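Local coordinates for protein trichothecene 3-O-acetyltransferase TRI101 (PDB 2ZBA) that transfers an acetyl group from acetyl-CoA to the 3-hydroxyl of trichothecene mycotoxins during trichothecene biosynthesis, at residues Val124-Lys129 against Ile158-Gly163; Arg128-Ile133 against Pro411-Phe416; Ala237-Phe242 against Ser434-Asp439; Ser381-Ser386 against Ser418-Met423. All coordinates share one frame; numbering follows the deposited sequence.

Contact 1 of 4, residues Val124-Lys129 against Ile158-Gly163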
# COMPACT_ATOMS: atom_id res chain seq x y z
N VAL A 124 5.60 7.62 -16.53
CA VAL A 124 6.06 6.73 -17.61
C VAL A 124 5.31 5.38 -17.59
O VAL A 124 4.89 4.88 -18.64
CB VAL A 124 7.62 6.51 -17.54
CG1 VAL A 124 8.08 5.46 -18.54
CG2 VAL A 124 8.38 7.81 -17.76
N VAL A 125 5.14 4.78 -16.40
CA VAL A 125 4.64 3.40 -16.33
C VAL A 125 3.18 3.17 -15.91
O VAL A 125 2.65 2.07 -16.12
CB VAL A 125 5.60 2.46 -15.51
CG1 VAL A 125 6.96 2.34 -16.20
CG2 VAL A 125 5.74 2.94 -14.04
N ALA A 126 2.53 4.19 -15.37
CA ALA A 126 1.18 4.05 -14.80
C ALA A 126 0.10 4.80 -15.60
O ALA A 126 0.37 5.86 -16.17
CB ALA A 126 1.18 4.50 -13.36
N PRO A 127 -1.14 4.25 -15.64
CA PRO A 127 -2.19 4.87 -16.46
C PRO A 127 -2.78 6.14 -15.85
O PRO A 127 -3.34 6.97 -16.58
CB PRO A 127 -3.26 3.77 -16.56
CG PRO A 127 -3.08 2.96 -15.31
CD PRO A 127 -1.60 3.01 -14.98
N ARG A 128 -2.66 6.29 -14.53
CA ARG A 128 -3.06 7.50 -13.81
C ARG A 128 -2.12 7.74 -12.65
O ARG A 128 -1.53 6.81 -12.13
CB ARG A 128 -4.42 7.29 -13.17
CG ARG A 128 -5.60 7.49 -14.03
CD ARG A 128 -6.75 7.44 -13.08
NE ARG A 128 -6.85 8.68 -12.32
CZ ARG A 128 -7.90 9.49 -12.38
NH1 ARG A 128 -7.92 10.61 -11.66
NH2 ARG A 128 -8.94 9.18 -13.15
N LYS A 129 -2.07 8.99 -12.18
CA LYS A 129 -1.21 9.37 -11.07
C LYS A 129 -1.72 8.90 -9.69
O LYS A 129 -2.92 8.65 -9.50
CB LYS A 129 -1.01 10.88 -11.07
CG LYS A 129 -0.09 11.40 -12.16
CD LYS A 129 -0.15 12.94 -12.25
CE LYS A 129 0.25 13.62 -10.95
NZ LYS A 129 1.69 13.37 -10.62
N ILE A 158 6.52 -4.27 -18.47
CA ILE A 158 6.03 -3.77 -17.18
C ILE A 158 4.50 -3.69 -17.17
O ILE A 158 3.89 -2.94 -17.95
CB ILE A 158 6.63 -2.40 -16.80
CG1 ILE A 158 8.15 -2.46 -16.79
CG2 ILE A 158 6.11 -1.95 -15.43
CD1 ILE A 158 8.81 -1.11 -16.61
N LEU A 159 3.88 -4.47 -16.30
CA LEU A 159 2.45 -4.35 -16.08
C LEU A 159 2.23 -3.55 -14.81
O LEU A 159 2.75 -3.89 -13.75
CB LEU A 159 1.81 -5.72 -15.94
CG LEU A 159 0.33 -5.72 -15.58
CD1 LEU A 159 -0.52 -5.09 -16.68
CD2 LEU A 159 -0.10 -7.11 -15.33
N THR A 160 1.47 -2.46 -14.94
CA THR A 160 1.15 -1.60 -13.81
C THR A 160 -0.34 -1.66 -13.54
O THR A 160 -1.14 -1.53 -14.47
CB THR A 160 1.57 -0.18 -14.09
OG1 THR A 160 2.98 -0.14 -14.34
CG2 THR A 160 1.24 0.71 -12.89
N VAL A 161 -0.72 -1.89 -12.28
CA VAL A 161 -2.13 -1.94 -11.90
C VAL A 161 -2.49 -0.84 -10.89
O VAL A 161 -1.83 -0.71 -9.84
CB VAL A 161 -2.55 -3.31 -11.35
CG1 VAL A 161 -4.06 -3.36 -11.12
CG2 VAL A 161 -2.11 -4.43 -12.31
N ASN A 162 -3.54 -0.07 -11.23
CA ASN A 162 -4.04 1.06 -10.41
C ASN A 162 -5.37 0.72 -9.76
O ASN A 162 -6.25 0.20 -10.41
CB ASN A 162 -4.25 2.32 -11.27
CG ASN A 162 -3.01 3.16 -11.40
OD1 ASN A 162 -1.93 2.66 -11.76
ND2 ASN A 162 -3.14 4.45 -11.12
N GLY A 163 -5.50 1.03 -8.47
CA GLY A 163 -6.76 0.79 -7.75
C GLY A 163 -7.15 2.03 -6.96
O GLY A 163 -6.34 2.57 -6.23

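Contact 2 of 4, residues Arg128-Ile133 against Pro411-Phe416. With ZBA (12,13-Epoxytrichothec-9-ene-3,4,8,15-tetrol-4,15-diacetate-8-isovalerate), chain F.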
# COMPACT_ATOMS: atom_id res chain seq x y z
N ARG A 128 -2.66 6.29 -14.53
CA ARG A 128 -3.06 7.50 -13.81
C ARG A 128 -2.12 7.74 -12.65
O ARG A 128 -1.53 6.81 -12.13
CB ARG A 128 -4.42 7.29 -13.17
CG ARG A 128 -5.60 7.49 -14.03
CD ARG A 128 -6.75 7.44 -13.08
NE ARG A 128 -6.85 8.68 -12.32
CZ ARG A 128 -7.90 9.49 -12.38
NH1 ARG A 128 -7.92 10.61 -11.66
NH2 ARG A 128 -8.94 9.18 -13.15
N LYS A 129 -2.07 8.99 -12.18
CA LYS A 129 -1.21 9.37 -11.07
C LYS A 129 -1.72 8.90 -9.69
O LYS A 129 -2.92 8.65 -9.50
CB LYS A 129 -1.01 10.88 -11.07
CG LYS A 129 -0.09 11.40 -12.16
CD LYS A 129 -0.15 12.94 -12.25
CE LYS A 129 0.25 13.62 -10.95
NZ LYS A 129 1.69 13.37 -10.62
N THR A 130 -0.80 8.78 -8.74
CA THR A 130 -1.14 8.41 -7.37
C THR A 130 -2.04 9.46 -6.71
O THR A 130 -3.06 9.14 -6.11
CB THR A 130 0.13 8.17 -6.51
OG1 THR A 130 0.91 7.11 -7.09
CG2 THR A 130 -0.24 7.78 -5.07
N LEU A 131 -1.66 10.73 -6.86
CA LEU A 131 -2.34 11.85 -6.21
C LEU A 131 -3.19 12.66 -7.20
O LEU A 131 -2.80 12.85 -8.35
CB LEU A 131 -1.33 12.76 -5.50
CG LEU A 131 -0.37 12.13 -4.46
CD1 LEU A 131 0.72 13.10 -4.03
CD2 LEU A 131 -1.11 11.61 -3.25
N ALA A 132 -4.34 13.14 -6.74
CA ALA A 132 -5.24 13.94 -7.59
C ALA A 132 -4.71 15.37 -7.80
O ALA A 132 -5.27 16.35 -7.30
CB ALA A 132 -6.66 13.96 -7.02
N ILE A 133 -3.62 15.46 -8.55
CA ILE A 133 -3.05 16.72 -9.02
C ILE A 133 -3.22 16.74 -10.53
O ILE A 133 -3.08 15.71 -11.20
CB ILE A 133 -1.55 16.82 -8.68
N PRO A 411 5.60 2.20 -8.24
CA PRO A 411 6.06 3.41 -8.95
C PRO A 411 6.29 4.66 -8.09
O PRO A 411 5.69 4.82 -7.02
CB PRO A 411 4.95 3.66 -9.96
CG PRO A 411 4.37 2.33 -10.21
CD PRO A 411 4.42 1.61 -8.89
N ARG A 412 7.20 5.51 -8.56
CA ARG A 412 7.58 6.72 -7.87
C ARG A 412 6.56 7.82 -8.15
O ARG A 412 6.11 8.01 -9.29
CB ARG A 412 8.98 7.16 -8.30
CG ARG A 412 9.50 8.38 -7.57
CD ARG A 412 10.95 8.70 -7.90
NE ARG A 412 11.24 8.64 -9.34
CZ ARG A 412 10.97 9.60 -10.22
NH1 ARG A 412 10.41 10.73 -9.82
NH2 ARG A 412 11.26 9.43 -11.50
N PHE A 413 6.19 8.54 -7.11
CA PHE A 413 5.39 9.74 -7.30
C PHE A 413 6.06 10.87 -6.56
O PHE A 413 7.24 10.76 -6.24
CB PHE A 413 3.92 9.51 -6.91
CG PHE A 413 3.70 9.01 -5.51
CD1 PHE A 413 3.26 9.88 -4.51
CD2 PHE A 413 3.88 7.67 -5.19
CE1 PHE A 413 3.03 9.44 -3.22
CE2 PHE A 413 3.64 7.20 -3.88
CZ PHE A 413 3.21 8.09 -2.90
N GLU A 414 5.34 11.97 -6.33
CA GLU A 414 5.91 13.14 -5.67
C GLU A 414 6.52 12.77 -4.34
O GLU A 414 5.99 11.91 -3.66
CB GLU A 414 4.82 14.21 -5.43
CG GLU A 414 4.40 14.94 -6.68
CD GLU A 414 3.21 14.31 -7.37
OE1 GLU A 414 2.67 13.29 -6.89
OE2 GLU A 414 2.79 14.87 -8.41
N PRO A 415 7.64 13.42 -3.97
CA PRO A 415 8.26 13.26 -2.67
C PRO A 415 7.23 13.54 -1.58
O PRO A 415 6.42 14.44 -1.72
CB PRO A 415 9.34 14.34 -2.66
CG PRO A 415 9.69 14.52 -4.08
CD PRO A 415 8.41 14.36 -4.82
N PHE A 416 7.24 12.74 -0.54
CA PHE A 416 6.25 12.83 0.50
C PHE A 416 6.93 12.43 1.79
O PHE A 416 6.98 11.25 2.15
CB PHE A 416 5.10 11.90 0.17
CG PHE A 416 3.81 12.30 0.77
CD1 PHE A 416 2.79 12.79 -0.02
CD2 PHE A 416 3.59 12.14 2.14
CE1 PHE A 416 1.58 13.14 0.53
CE2 PHE A 416 2.38 12.50 2.71
CZ PHE A 416 1.37 13.01 1.91
O18 ZBA F . 0.13 10.42 3.37
C44 ZBA F . -0.88 10.52 2.72
C45 ZBA F . -1.90 11.59 2.84
C46 ZBA F . -2.48 12.07 1.56
C48 ZBA F . -1.71 12.72 0.53
C47 ZBA F . -3.92 11.96 1.21
O17 ZBA F . -1.15 9.61 1.78
C31 ZBA F . -0.43 8.35 1.71
C30 ZBA F . -0.76 7.46 2.90
C32 ZBA F . -0.72 7.79 0.35
C39 ZBA F . -0.32 8.67 -0.79
C33 ZBA F . -1.27 6.60 0.21
C34 ZBA F . -1.59 5.70 1.35
O10 ZBA F . -0.44 4.80 1.55
C29 ZBA F . -1.90 6.41 2.72
C38 ZBA F . -3.27 7.12 2.62
O12 ZBA F . -3.33 8.21 3.57
C40 ZBA F . -4.54 8.64 3.91
C41 ZBA F . -4.46 9.81 4.83
O13 ZBA F . -5.54 8.18 3.56
C28 ZBA F . -1.92 5.32 3.91
C37 ZBA F . -2.35 5.97 5.26
C35 ZBA F . -0.53 4.66 3.95
C25 ZBA F . -0.48 3.91 2.68
C36 ZBA F . 0.61 5.03 4.75
O11 ZBA F . -0.16 3.85 5.07
C27 ZBA F . -2.78 4.03 3.51
C26 ZBA F . -1.75 3.10 2.89
O16 ZBA F . -2.15 2.49 1.70
O14 ZBA F . -3.46 3.32 4.60
O HOH W 1 0.90 11.71 -7.78

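Contact 3 of 4, residues Ala237-Phe242 against Ser434-Asp439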
# COMPACT_ATOMS: atom_id res chain seq x y z
N ALA A 237 12.78 17.02 -0.67
CA ALA A 237 12.75 15.59 -0.34
C ALA A 237 12.85 14.68 -1.57
O ALA A 237 12.68 15.14 -2.69
CB ALA A 237 11.49 15.25 0.45
N THR A 238 13.10 13.39 -1.34
CA THR A 238 13.12 12.40 -2.43
C THR A 238 12.54 11.05 -2.01
O THR A 238 12.14 10.87 -0.86
CB THR A 238 14.55 12.14 -2.99
OG1 THR A 238 15.34 11.43 -2.04
CG2 THR A 238 15.24 13.41 -3.37
N TRP A 239 12.50 10.13 -2.97
CA TRP A 239 12.14 8.74 -2.75
C TRP A 239 13.38 7.87 -3.03
O TRP A 239 14.18 8.17 -3.92
CB TRP A 239 11.02 8.35 -3.71
CG TRP A 239 9.63 8.73 -3.28
CD1 TRP A 239 8.89 9.77 -3.74
CD2 TRP A 239 8.81 8.05 -2.31
NE1 TRP A 239 7.64 9.79 -3.12
CE2 TRP A 239 7.58 8.75 -2.23
CE3 TRP A 239 9.00 6.93 -1.49
CZ2 TRP A 239 6.56 8.36 -1.36
CZ3 TRP A 239 7.96 6.53 -0.64
CH2 TRP A 239 6.77 7.25 -0.58
N ALA A 240 13.52 6.77 -2.28
CA ALA A 240 14.54 5.75 -2.58
C ALA A 240 14.11 4.37 -2.11
O ALA A 240 13.49 4.25 -1.06
CB ALA A 240 15.86 6.13 -1.93
N PHE A 241 14.41 3.34 -2.91
CA PHE A 241 14.40 1.95 -2.45
C PHE A 241 15.65 1.60 -1.61
O PHE A 241 16.76 2.03 -1.92
CB PHE A 241 14.33 0.95 -3.62
CG PHE A 241 13.01 0.88 -4.32
CD1 PHE A 241 11.81 1.08 -3.64
CD2 PHE A 241 12.97 0.56 -5.68
CE1 PHE A 241 10.59 1.00 -4.31
CE2 PHE A 241 11.77 0.48 -6.36
CZ PHE A 241 10.57 0.70 -5.67
N PHE A 242 15.44 0.81 -0.56
CA PHE A 242 16.53 0.20 0.23
C PHE A 242 16.23 -1.29 0.37
O PHE A 242 15.07 -1.68 0.55
CB PHE A 242 16.67 0.82 1.64
CG PHE A 242 17.14 2.24 1.66
CD1 PHE A 242 18.48 2.54 1.83
CD2 PHE A 242 16.23 3.30 1.57
CE1 PHE A 242 18.92 3.88 1.87
CE2 PHE A 242 16.65 4.61 1.61
CZ PHE A 242 17.99 4.91 1.75
N SER A 434 10.44 1.21 0.43
CA SER A 434 10.40 2.45 -0.33
C SER A 434 10.25 3.57 0.70
O SER A 434 9.31 3.56 1.51
CB SER A 434 9.27 2.43 -1.35
OG SER A 434 9.42 3.49 -2.28
N ILE A 435 11.21 4.48 0.72
CA ILE A 435 11.35 5.45 1.80
C ILE A 435 11.39 6.86 1.20
O ILE A 435 12.11 7.12 0.22
CB ILE A 435 12.63 5.16 2.69
CG1 ILE A 435 12.48 3.81 3.45
CG2 ILE A 435 12.97 6.35 3.64
CD1 ILE A 435 13.69 3.43 4.40
N SER A 436 10.59 7.76 1.77
CA SER A 436 10.66 9.17 1.43
C SER A 436 11.08 9.97 2.66
O SER A 436 10.52 9.82 3.76
CB SER A 436 9.33 9.68 0.88
OG SER A 436 9.46 11.00 0.34
N LEU A 437 12.12 10.79 2.47
CA LEU A 437 12.68 11.61 3.52
C LEU A 437 13.22 12.90 2.90
O LEU A 437 13.65 12.89 1.73
CB LEU A 437 13.82 10.86 4.24
CG LEU A 437 13.50 9.65 5.14
CD1 LEU A 437 14.80 8.88 5.51
CD2 LEU A 437 12.74 10.05 6.41
N ARG A 438 13.22 13.99 3.67
CA ARG A 438 13.87 15.23 3.25
C ARG A 438 15.37 15.01 3.06
O ARG A 438 15.97 14.19 3.75
CB ARG A 438 13.58 16.37 4.25
CG ARG A 438 14.39 16.34 5.55
CD ARG A 438 14.14 17.58 6.41
NE ARG A 438 12.73 17.73 6.78
CZ ARG A 438 12.20 18.83 7.32
NH1 ARG A 438 12.96 19.89 7.56
NH2 ARG A 438 10.91 18.87 7.62
N ASP A 439 15.99 15.77 2.14
CA ASP A 439 17.38 15.53 1.70
C ASP A 439 18.41 15.28 2.82
O ASP A 439 19.19 14.33 2.72
CB ASP A 439 17.87 16.65 0.78
CG ASP A 439 17.21 16.64 -0.60
OD1 ASP A 439 16.45 15.70 -0.92
OD2 ASP A 439 17.46 17.58 -1.37
O HOH W 2 15.95 13.06 -0.08

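Contact 4 of 4, residues Ser381-Ser386 against Ser418-Met423. With ZBA (12,13-Epoxytrichothec-9-ene-3,4,8,15-tetrol-4,15-diacetate-8-isovalerate), chain F.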
# COMPACT_ATOMS: atom_id res chain seq x y z
N SER A 381 8.72 14.68 11.79
CA SER A 381 9.12 13.82 12.90
C SER A 381 8.40 12.47 12.94
O SER A 381 8.78 11.57 13.70
CB SER A 381 8.93 14.56 14.21
OG SER A 381 7.57 14.97 14.33
N SER A 382 7.35 12.33 12.14
CA SER A 382 6.59 11.09 12.15
C SER A 382 7.15 10.05 11.17
O SER A 382 8.16 10.29 10.50
CB SER A 382 5.10 11.36 11.87
OG SER A 382 4.89 11.69 10.51
N ILE A 383 6.52 8.88 11.15
CA ILE A 383 6.70 7.89 10.10
C ILE A 383 5.31 7.35 9.80
O ILE A 383 4.51 7.10 10.71
CB ILE A 383 7.65 6.73 10.49
CG1 ILE A 383 9.09 7.24 10.61
CG2 ILE A 383 7.57 5.62 9.45
CD1 ILE A 383 10.06 6.25 11.17
N MSE A 384 5.01 7.20 8.51
CA MSE A 384 3.76 6.63 8.07
C MSE A 384 4.06 5.45 7.13
O MSE A 384 4.35 5.63 5.95
CB MSE A 384 2.91 7.71 7.39
CG MSE A 384 2.94 9.04 8.16
SE MSE A 384 2.94 10.62 7.01
CE MSE A 384 1.30 10.56 6.49
N LEU A 385 4.01 4.25 7.68
CA LEU A 385 4.46 3.06 6.97
C LEU A 385 3.33 2.11 6.62
O LEU A 385 2.50 1.78 7.47
CB LEU A 385 5.49 2.31 7.81
CG LEU A 385 5.86 0.90 7.33
CD1 LEU A 385 6.77 0.93 6.12
CD2 LEU A 385 6.48 0.08 8.48
N SER A 386 3.32 1.66 5.37
CA SER A 386 2.47 0.57 4.93
C SER A 386 3.27 -0.62 4.38
O SER A 386 3.85 -0.56 3.30
CB SER A 386 1.48 1.03 3.88
OG SER A 386 0.67 -0.06 3.47
N SER A 418 8.45 11.29 5.10
CA SER A 418 8.09 10.37 6.19
C SER A 418 7.15 9.25 5.76
O SER A 418 6.84 8.37 6.56
CB SER A 418 7.52 11.13 7.40
OG SER A 418 8.50 12.02 7.92
N LEU A 419 6.72 9.29 4.50
CA LEU A 419 5.88 8.22 3.96
C LEU A 419 6.75 7.06 3.51
O LEU A 419 7.80 7.28 2.92
CB LEU A 419 4.96 8.73 2.84
CG LEU A 419 3.98 7.75 2.19
CD1 LEU A 419 2.83 7.33 3.16
CD2 LEU A 419 3.43 8.37 0.91
N MSE A 420 6.32 5.84 3.82
CA MSE A 420 7.11 4.64 3.58
C MSE A 420 6.26 3.41 3.24
O MSE A 420 5.09 3.31 3.65
CB MSE A 420 7.99 4.34 4.79
CG MSE A 420 8.99 5.44 5.09
SE MSE A 420 10.14 5.06 6.55
CE MSE A 420 10.77 6.85 6.92
N TYR A 421 6.86 2.48 2.50
CA TYR A 421 6.25 1.19 2.17
C TYR A 421 7.27 0.10 2.32
O TYR A 421 8.46 0.34 2.12
CB TYR A 421 5.77 1.17 0.71
CG TYR A 421 4.68 2.18 0.43
CD1 TYR A 421 3.34 1.86 0.66
CD2 TYR A 421 4.99 3.45 -0.05
CE1 TYR A 421 2.34 2.79 0.42
CE2 TYR A 421 3.98 4.39 -0.29
CZ TYR A 421 2.66 4.04 -0.06
OH TYR A 421 1.65 4.95 -0.31
N PHE A 422 6.80 -1.11 2.62
CA PHE A 422 7.58 -2.31 2.31
C PHE A 422 6.94 -2.95 1.09
O PHE A 422 5.71 -3.06 1.03
CB PHE A 422 7.59 -3.37 3.43
CG PHE A 422 8.18 -2.92 4.74
CD1 PHE A 422 9.15 -1.92 4.80
CD2 PHE A 422 7.80 -3.55 5.92
CE1 PHE A 422 9.69 -1.54 6.03
CE2 PHE A 422 8.32 -3.16 7.13
CZ PHE A 422 9.28 -2.17 7.19
N MSE A 423 7.77 -3.39 0.14
CA MSE A 423 7.31 -4.07 -1.06
C MSE A 423 6.87 -5.48 -0.69
O MSE A 423 7.20 -5.95 0.39
CB MSE A 423 8.46 -4.12 -2.10
CG MSE A 423 8.87 -2.77 -2.74
SE MSE A 423 7.41 -1.73 -3.61
CE MSE A 423 6.79 -0.73 -2.04
O18 ZBA F . 0.13 10.42 3.37
C44 ZBA F . -0.88 10.52 2.72
C45 ZBA F . -1.90 11.59 2.84
C46 ZBA F . -2.48 12.07 1.56
C48 ZBA F . -1.71 12.72 0.53
C47 ZBA F . -3.92 11.96 1.21
O17 ZBA F . -1.15 9.61 1.78
C31 ZBA F . -0.43 8.35 1.71
C30 ZBA F . -0.76 7.46 2.90
C32 ZBA F . -0.72 7.79 0.35
C39 ZBA F . -0.32 8.67 -0.79
C33 ZBA F . -1.27 6.60 0.21
C34 ZBA F . -1.59 5.70 1.35
O10 ZBA F . -0.44 4.80 1.55
C29 ZBA F . -1.90 6.41 2.72
C38 ZBA F . -3.27 7.12 2.62
O12 ZBA F . -3.33 8.21 3.57
C40 ZBA F . -4.54 8.64 3.91
C41 ZBA F . -4.46 9.81 4.83
O13 ZBA F . -5.54 8.18 3.56
C28 ZBA F . -1.92 5.32 3.91
C37 ZBA F . -2.35 5.97 5.26
C35 ZBA F . -0.53 4.66 3.95
C25 ZBA F . -0.48 3.91 2.68
C36 ZBA F . 0.61 5.03 4.75
O11 ZBA F . -0.16 3.85 5.07
C27 ZBA F . -2.78 4.03 3.51
C26 ZBA F . -1.75 3.10 2.89
O16 ZBA F . -2.15 2.49 1.70
O14 ZBA F . -3.46 3.32 4.60

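Contact 1 of 4, residues Val124-Lys129 against Ile158-Gly163
Thr160 and Asn162 each reach from the strand 156-164 to a backbone carbonyl of the segment 124-129. These two hydrogen bonds are the polar part of the contact. Thr160 OG1 donates to Val125 O at 2.9 Å. Its hydroxyl lies anti to the carbonyl carbon of Thr160 (chi1 -59°), which turns it to the C-terminal end of the helix 122-125. The donor stands above the carbonyl plane of Val125. Asn162 ND2 donates to Arg128 O at 3.0 Å, again from above the carbonyl plane. This bond is bent, with 146° at the hydrogen.

The apolar contacts surround these bonds. Val125 CG1 meets Ile158 CD1 at 3.9 Å, with the two side chains crossing at a slant. Ala126 CB rests on Thr160 CG2 at 3.8 Å. Pro127 and Asn162 meet tip to tip, and Pro127 CD lies 3.3 Å from Asn162 OD1.

Both gripped carbonyls have further donors. Asn151 ND2 also bonds to Val125 O, and Gln31 NE2 bonds weakly to Arg128 O. Thr160 OG1 also pairs with Ser33 OG on the adjacent strand 29-37.

The segment thus leaves its short helix and runs over one face of the five-stranded mixed sheet. Side chains, not backbone pairing, hold it there. The amide of Asn162 is used unevenly: its nitrogen is bonded, while its buried oxygen OD1 lies by the Pro127 ring and Ala126 CB and has no hydrogen-bond partner in the model.

Contact 2 of 4, residues Arg128-Ile133 against Pro411-Phe416
Thr130 lies over one face of the Phe413 ring. Its CB is 3.8 Å from Phe413 CG. From there the side chain forks. CG2 is anti to the backbone N (chi1 -60°), which sets this methyl over the ring centre in a CH-pi contact, 3.9 Å from the centroid and 1° off the normal. OG1 takes the other branch and lies 3.6 Å from Phe413 CD2. Its hydrogen-bond partner is Arg410 NH2.

Beside this pair, Leu131 CD1 touches Phe413 CD1 at 4.1 Å. Leu131 CD2 faces the bound trichothecene, T-2 toxin, at its methyl C39. Phe416 CE2 also approaches the toxin, 3.1 Å from ester carbonyl oxygen O18, so both segments line the substrate pocket.

Lys129 NZ forms a 2.9 Å salt bridge with Glu414 OE2. NZ comes from the syn side of OE2, 30° out of the carboxylate plane. A water accepts from Leu131 N at 2.9 Å. Glu122 OE2 is a second acid partner of Lys129.

Both segments are loops. The segment 128-133 lies in the loop between the helix 122-125 and the strand 146-153, and the segment 411-416 in the loop between the strands 407-409 and 419-422. Trp239 of the strand 237-244 meets the Phe413 ring.

Contact 3 of 4, residues Ala237-Phe242 against Ser434-Asp439
Ser436 sits over Trp239, with its CB 3.5 Å from the centroid of the six-membered ring and 5° off the ring normal. Ser436 OG is anti to its own backbone N (chi1 -171°) and donates to Thr238 O at 2.9 Å. On the same face, Ser434 OG lies 3.4 Å from Phe241 CE1 and also near Trp239 CE3. The other face carries Ile435, whose CD1 meets Phe242 CD2 at 3.8 Å.

The backbones set these positions. Thr238 pairs with Leu437 and Ala240 with Ile435 as antiparallel hydrogen-bonded pairs. In the second, Ala240 N to Ile435 O and Ile435 N to Ala240 O are both 2.9 Å. In the first, Leu437 N to Thr238 O is weak; that carbonyl also takes the Ser436 hydroxyl. These are neighbouring strands of the large mixed sheet in the C-terminal half of this BAHD-superfamily enzyme.

At the end of the pairing, the strand 431-438 passes straight into the helix 439-446, with Arg438 at the N-cap position. A water joins the two segments here. It accepts from Thr238 OG1 at 2.6 Å and donates to Leu437 O and Asp439 OD1.

Further out, Trp239 NE1 donates to Glu414 O and Ser436 OG bonds to Phe416 N, which ties the loop 411-416 to the strand pair. The Phe242 ring meets Trp451 and Tyr457 edge-to-face. Arg438 NE forms a salt bridge with Glu417.

Contact 4 of 4, residues Ser381-Ser386 against Ser418-Met423
Leu385 and Phe422 fit together on one face of two parallel strands. Leu385 CG is anti to the backbone N (chi1 168°), and its forked tip covers the aromatic ring. CD1 lies over the ring face, offset toward the rim, 4.0 Å from the centroid. CD2 touches Phe422 CZ at 3.8 Å. Met420, a selenomethionine, packs against both Leu385 and Ile383. Its CB meets Leu385 CD1 at 3.9 Å, and its selenium rests on Ile383 CG2.

The opposite face, with Met384, Ser386, Leu419 and Tyr421, meets the bound trichothecene. Leu419 CD1 comes 3.6 Å from toxin C36, and Ser386 CB packs against the epoxide oxygen O11. The selenomethionine Met384 brings its CE to ester carbonyl oxygen O18. Tyr421 OH donates to toxin O10 at 2.8 Å. Ser386 also binds coenzyme A, so both ligands meet at this strand.

Four backbone bonds hold the pair, from Met384 N to Ser418 O at 2.9 Å through to Phe422 N and Ser386 O.

The strand 383-387 lies between 294-302 and 419-422, and the strand 431-438 flanks 419-422 on its other side. The helix 269-285 covers the face of Ile383, Leu385 and Phe422.

Contacts 3 and 4 belong to one sheet. The strands 419-422 and 431-438 are neighbours, so the two pairings lie side by side, one parallel and one antiparallel. Contact 1 lies on a different, five-stranded sheet. Contacts 1, 3 and 4 are buried, and contact 2 is partly buried. Contact 2 connects the two sheets: it shares Arg128 and Lys129 with contact 1, and its 411-416 loop touches contacts 3 and 4. Chemistry follows place. Backbone bonds dominate within the seven-stranded sheet, side-chain bonds to carbonyls hold contact 1, and contact 2 adds a salt bridge, a water and a CH-pi contact. Contacts 2 and 4 both touch the toxin.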